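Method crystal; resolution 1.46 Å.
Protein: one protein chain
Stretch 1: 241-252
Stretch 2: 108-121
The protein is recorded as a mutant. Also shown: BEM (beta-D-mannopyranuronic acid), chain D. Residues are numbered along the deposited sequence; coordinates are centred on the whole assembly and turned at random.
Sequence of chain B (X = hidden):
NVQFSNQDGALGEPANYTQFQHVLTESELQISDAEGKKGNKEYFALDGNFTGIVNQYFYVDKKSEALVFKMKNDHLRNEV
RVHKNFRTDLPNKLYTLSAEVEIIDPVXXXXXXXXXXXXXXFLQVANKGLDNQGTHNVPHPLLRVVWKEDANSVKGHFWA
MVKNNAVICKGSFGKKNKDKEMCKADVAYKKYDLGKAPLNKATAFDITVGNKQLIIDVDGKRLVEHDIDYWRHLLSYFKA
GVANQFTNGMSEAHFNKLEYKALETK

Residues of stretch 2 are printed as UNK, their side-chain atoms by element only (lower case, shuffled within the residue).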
# COMPACT_ATOMS: atom_id res chain seq x y z
N GLY B 241 -20.20 -14.12 -11.23
CA GLY B 241 -20.37 -15.12 -12.27
C GLY B 241 -19.94 -16.46 -11.74
O GLY B 241 -20.39 -16.85 -10.66
N VAL B 242 -19.04 -17.16 -12.45
CA VAL B 242 -18.43 -18.38 -11.93
C VAL B 242 -16.94 -18.36 -12.22
O VAL B 242 -16.49 -17.86 -13.25
CB VAL B 242 -19.04 -19.67 -12.52
CG1 VAL B 242 -20.46 -19.84 -12.07
CG2 VAL B 242 -18.94 -19.66 -14.04
N ALA B 243 -16.17 -18.90 -11.27
CA ALA B 243 -14.75 -19.16 -11.45
C ALA B 243 -14.49 -20.51 -10.79
O ALA B 243 -14.93 -20.73 -9.66
CB ALA B 243 -13.89 -18.06 -10.82
N ASN B 244 -13.80 -21.40 -11.50
CA ASN B 244 -13.71 -22.80 -11.09
C ASN B 244 -12.43 -23.05 -10.31
O ASN B 244 -11.33 -22.78 -10.81
CB ASN B 244 -13.71 -23.72 -12.31
CG ASN B 244 -15.01 -23.69 -13.07
OD1 ASN B 244 -16.03 -23.23 -12.56
ND2 ASN B 244 -14.98 -24.19 -14.30
N GLN B 245 -12.59 -23.58 -9.10
CA GLN B 245 -11.47 -24.16 -8.36
C GLN B 245 -11.77 -25.64 -8.13
O GLN B 245 -11.88 -26.10 -6.98
CB GLN B 245 -11.21 -23.38 -7.06
CG GLN B 245 -10.70 -21.94 -7.30
CD GLN B 245 -11.81 -20.88 -7.33
OE1 GLN B 245 -12.86 -21.04 -6.72
NE2 GLN B 245 -11.55 -19.77 -8.04
N PHE B 246 -11.95 -26.37 -9.22
CA PHE B 246 -12.18 -27.81 -9.22
C PHE B 246 -11.88 -28.28 -10.63
O PHE B 246 -11.86 -27.48 -11.57
CB PHE B 246 -13.62 -28.15 -8.81
CG PHE B 246 -14.65 -27.74 -9.82
CD1 PHE B 246 -15.12 -26.43 -9.86
CD2 PHE B 246 -15.17 -28.65 -10.73
CE1 PHE B 246 -16.06 -26.05 -10.78
CE2 PHE B 246 -16.12 -28.27 -11.66
CZ PHE B 246 -16.56 -26.97 -11.69
N THR B 247 -11.64 -29.58 -10.79
CA THR B 247 -11.20 -30.11 -12.07
C THR B 247 -12.27 -30.95 -12.75
O THR B 247 -13.18 -31.50 -12.11
CB THR B 247 -9.90 -30.93 -11.96
OG1 THR B 247 -10.18 -32.24 -11.46
CG2 THR B 247 -8.88 -30.24 -11.04
N ASN B 248 -12.16 -31.03 -14.08
CA ASN B 248 -12.86 -32.03 -14.90
C ASN B 248 -14.37 -31.88 -14.87
O ASN B 248 -15.10 -32.86 -15.04
CB ASN B 248 -12.45 -33.46 -14.52
CG ASN B 248 -10.96 -33.70 -14.69
OD1 ASN B 248 -10.26 -34.03 -13.74
ND2 ASN B 248 -10.47 -33.55 -15.92
N GLY B 249 -14.89 -30.66 -14.69
CA GLY B 249 -16.32 -30.46 -14.62
C GLY B 249 -16.75 -29.07 -15.03
O GLY B 249 -15.92 -28.19 -15.30
N MET B 250 -18.06 -28.86 -15.05
CA MET B 250 -18.65 -27.59 -15.44
C MET B 250 -19.49 -27.02 -14.31
O MET B 250 -20.32 -27.73 -13.73
CB MET B 250 -19.51 -27.70 -16.70
CG MET B 250 -19.92 -26.32 -17.20
SD MET B 250 -20.97 -26.33 -18.66
CE MET B 250 -19.82 -26.91 -19.90
N SER B 251 -19.27 -25.75 -14.00
CA SER B 251 -20.07 -25.05 -13.01
C SER B 251 -21.21 -24.32 -13.70
O SER B 251 -21.15 -24.02 -14.89
CB SER B 251 -19.20 -24.04 -12.27
OG SER B 251 -18.67 -23.12 -13.21
N GLU B 252 -22.24 -24.01 -12.92
CA GLU B 252 -23.42 -23.33 -13.43
C GLU B 252 -24.06 -22.57 -12.29
O GLU B 252 -24.42 -23.16 -11.27
CB GLU B 252 -24.42 -24.33 -14.03
CG GLU B 252 -25.69 -23.67 -14.53
CD GLU B 252 -26.58 -24.63 -15.29
OE1 GLU B 252 -26.12 -25.75 -15.60
OE2 GLU B 252 -27.73 -24.25 -15.58
N UNK B 108 -22.44 -32.66 -8.46
CA UNK B 108 -22.21 -33.27 -9.76
C UNK B 108 -21.07 -32.58 -10.51
O UNK B 108 -20.23 -33.25 -11.11
c UNK B 108 -23.50 -33.25 -10.59
N UNK B 109 -21.02 -31.24 -10.45
CA UNK B 109 -19.93 -30.51 -11.10
C UNK B 109 -18.57 -31.07 -10.72
O UNK B 109 -17.65 -31.16 -11.55
o UNK B 109 -21.10 -28.38 -11.26
c UNK B 109 -19.97 -29.03 -10.72
N UNK B 110 -18.41 -31.41 -9.45
CA UNK B 110 -17.16 -31.85 -8.90
C UNK B 110 -16.87 -33.37 -8.86
O UNK B 110 -15.89 -33.75 -8.35
c UNK B 110 -16.98 -31.22 -7.51
c UNK B 110 -16.90 -27.16 -6.51
c UNK B 110 -17.19 -29.70 -7.49
s UNK B 110 -16.43 -28.85 -6.09
N UNK B 111 -17.75 -34.17 -9.43
CA UNK B 111 -17.66 -35.65 -9.48
C UNK B 111 -16.32 -36.20 -9.80
O UNK B 111 -15.85 -37.13 -9.18
c UNK B 111 -18.53 -36.18 -10.63
c UNK B 111 -19.91 -37.28 -12.86
c UNK B 111 -19.86 -36.78 -10.34
n UNK B 111 -20.76 -37.72 -14.02
c UNK B 111 -20.69 -36.90 -11.61
N UNK B 112 -15.72 -35.68 -10.83
CA UNK B 112 -14.46 -36.16 -11.28
C UNK B 112 -13.30 -35.30 -10.89
O UNK B 112 -12.27 -35.41 -11.47
n UNK B 112 -14.92 -38.64 -12.61
c UNK B 112 -14.52 -36.28 -12.79
c UNK B 112 -15.19 -37.56 -13.26
o UNK B 112 -15.87 -37.55 -14.25
N UNK B 113 -13.48 -34.42 -9.91
CA UNK B 113 -12.38 -33.57 -9.51
C UNK B 113 -11.42 -34.17 -8.54
O UNK B 113 -11.78 -34.85 -7.64
o UNK B 113 -11.91 -31.44 -8.43
c UNK B 113 -12.93 -32.28 -8.85
N UNK B 114 -10.17 -33.87 -8.73
CA UNK B 114 -9.15 -34.21 -7.75
C UNK B 114 -8.51 -32.97 -7.16
O UNK B 114 -7.40 -33.04 -6.62
c UNK B 114 -8.10 -35.15 -8.35
o UNK B 114 -7.57 -33.42 -9.92
c UNK B 114 -7.22 -34.47 -9.38
n UNK B 114 -6.08 -35.08 -9.66
N UNK B 115 -9.19 -31.82 -7.25
CA UNK B 115 -8.70 -30.61 -6.63
C UNK B 115 -8.76 -30.74 -5.11
O UNK B 115 -9.69 -31.33 -4.57
o UNK B 115 -9.18 -28.24 -6.36
c UNK B 115 -9.56 -29.42 -7.06
N UNK B 116 -7.75 -30.18 -4.44
CA UNK B 116 -7.79 -30.08 -2.99
C UNK B 116 -8.71 -28.96 -2.52
O UNK B 116 -9.11 -28.94 -1.35
n UNK B 116 -3.76 -32.19 -0.32
c UNK B 116 -5.37 -30.93 -2.81
c UNK B 116 -6.38 -29.85 -2.43
c UNK B 116 -3.92 -30.77 -0.74
c UNK B 116 -3.99 -30.61 -2.25
N UNK B 117 -9.08 -28.05 -3.42
CA UNK B 117 -9.90 -26.89 -3.07
C UNK B 117 -11.39 -27.16 -3.25
O UNK B 117 -12.19 -26.99 -2.32
c UNK B 117 -9.23 -23.23 -4.10
c UNK B 117 -9.96 -24.37 -3.44
o UNK B 117 -8.29 -23.44 -4.87
c UNK B 117 -9.46 -25.70 -3.93
n UNK B 117 -9.66 -22.01 -3.81
N UNK B 118 -11.80 -27.60 -4.44
CA UNK B 118 -13.19 -27.94 -4.72
C UNK B 118 -14.15 -26.82 -4.29
O UNK B 118 -15.02 -26.99 -3.44
c UNK B 118 -13.57 -29.30 -4.13
c UNK B 118 -13.18 -30.45 -5.04
o UNK B 118 -12.67 -30.22 -6.14
n UNK B 118 -13.41 -31.68 -4.61
N UNK B 119 -13.96 -25.65 -4.93
CA UNK B 119 -14.78 -24.47 -4.72
C UNK B 119 -15.26 -23.93 -6.06
O UNK B 119 -14.60 -24.10 -7.09
c UNK B 119 -13.60 -23.71 -2.57
c UNK B 119 -13.98 -23.35 -4.00
o UNK B 119 -12.08 -23.15 -0.86
o UNK B 119 -12.20 -21.77 -2.56
c UNK B 119 -12.55 -22.81 -1.96
N UNK B 120 -16.43 -23.29 -6.04
CA UNK B 120 -16.91 -22.43 -7.12
C UNK B 120 -17.04 -21.04 -6.54
O UNK B 120 -17.80 -20.84 -5.59
c UNK B 120 -18.11 -24.26 -8.38
c UNK B 120 -18.26 -22.90 -7.70
c UNK B 120 -18.80 -21.84 -8.70
c UNK B 120 -19.43 -25.03 -8.52
N UNK B 121 -16.33 -20.07 -7.11
CA UNK B 121 -16.40 -18.68 -6.67
C UNK B 121 -17.40 -17.96 -7.55
O UNK B 121 -17.28 -18.02 -8.78
o UNK B 121 -14.10 -18.70 -5.96
c UNK B 121 -15.10 -16.52 -6.41
c UNK B 121 -15.04 -18.01 -6.80
C1 BEM D . -6.88 -16.87 -6.67
C2 BEM D . -7.22 -18.34 -6.47
O2 BEM D . -6.03 -19.11 -6.41
C3 BEM D . -7.92 -18.51 -5.15
O3 BEM D . -8.07 -19.85 -4.84
C4 BEM D . -6.96 -18.07 -4.10
O4 BEM D . -7.38 -18.44 -2.82
C5 BEM D . -6.78 -16.60 -4.27
O5 BEM D . -6.17 -16.44 -5.53
C6 BEM D . -5.90 -16.08 -3.21
O6B BEM D . -4.71 -15.96 -3.43
O6A BEM D . -6.47 -15.61 -2.27
O HOH W 1 -22.42 -25.90 -10.56
O HOH W 2 -15.55 -33.00 -11.86
O HOH W 3 -17.16 -34.44 -14.42

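Position 108 carries a single carbon, a methyl that touches nothing on stretch 1: A108. Position 109 has one carbon and one oxygen. That oxygen lies 2.7 Å from O of M250, and only a hydroxyl can donate there, so this is S109; its OG also accepts from water 1, which takes the N-H of E252.

Position 110 is an unbranched chain of two carbons, a sulfur and a carbon: M110. Its flexible thioether reaches the F246 ring, CE standing 3.9 Å from CD1 of F246. Position 111, four carbons in a row ending in nitrogen, is K111, exposed and free of stretch 1. At 112 a second carbon bears one oxygen and one nitrogen, giving N112, whose CB packs 3.9 Å from CB of N248.

Position 113, one carbon and one oxygen, is S113, which closes the type I turn begun at M110. Its OG accepts from N of T247 at 3.0 Å, nearly in line. Position 114 repeats the two-carbon amide: N114, whose backbone N donates to OG1 of T247 (3.2 Å). Position 115, again a carbon and an oxygen, is S115; its N donates to OG of S113, and its CB lies 3.8 Å from CA of F246.

Position 116, four carbons and a terminal nitrogen, is K116, pointing away into solvent. Position 117 has three carbons, the third carrying oxygen and nitrogen: Q117. Its CD packs against CB of Q245 (3.6 Å), while NE2 donates to O3 of the bound mannuronate (2.9 Å). Position 118, with two carbons and an amide, is N118; OD1 accepts from OG of S113 (2.7 Å) and sits 3.5 Å from CB of F246. Its positive phi is one that asparagine tolerates well.

Position 119, three carbons ending in two oxygens, is E119, whose OE1 accepts from NE2 of Q117. Position 120 has four carbons forked at the first: I120, an apolar branch whose CG1 meets CE1 of F246 at 3.6 Å. Position 121, one carbon bearing an oxygen and a carbon, is T121; OG1 donates to OE1 of Q245 (2.8 Å).

The contact combines two modes. Strands 242-245 and 119-121 run antiparallel, with paired backbone hydrogen bonds joining A243 to T121 and Q245 to E119. Beyond them, serine hydroxyls tie down the loop, and F246 packs against M110 and I120. G249 fits because a CB there would lie 1.9 Å from O of S109, whereas its CA approaches that oxygen at 3.4 Å.

Stretch 2 (108-121) ASMKNSNSKQNEIT
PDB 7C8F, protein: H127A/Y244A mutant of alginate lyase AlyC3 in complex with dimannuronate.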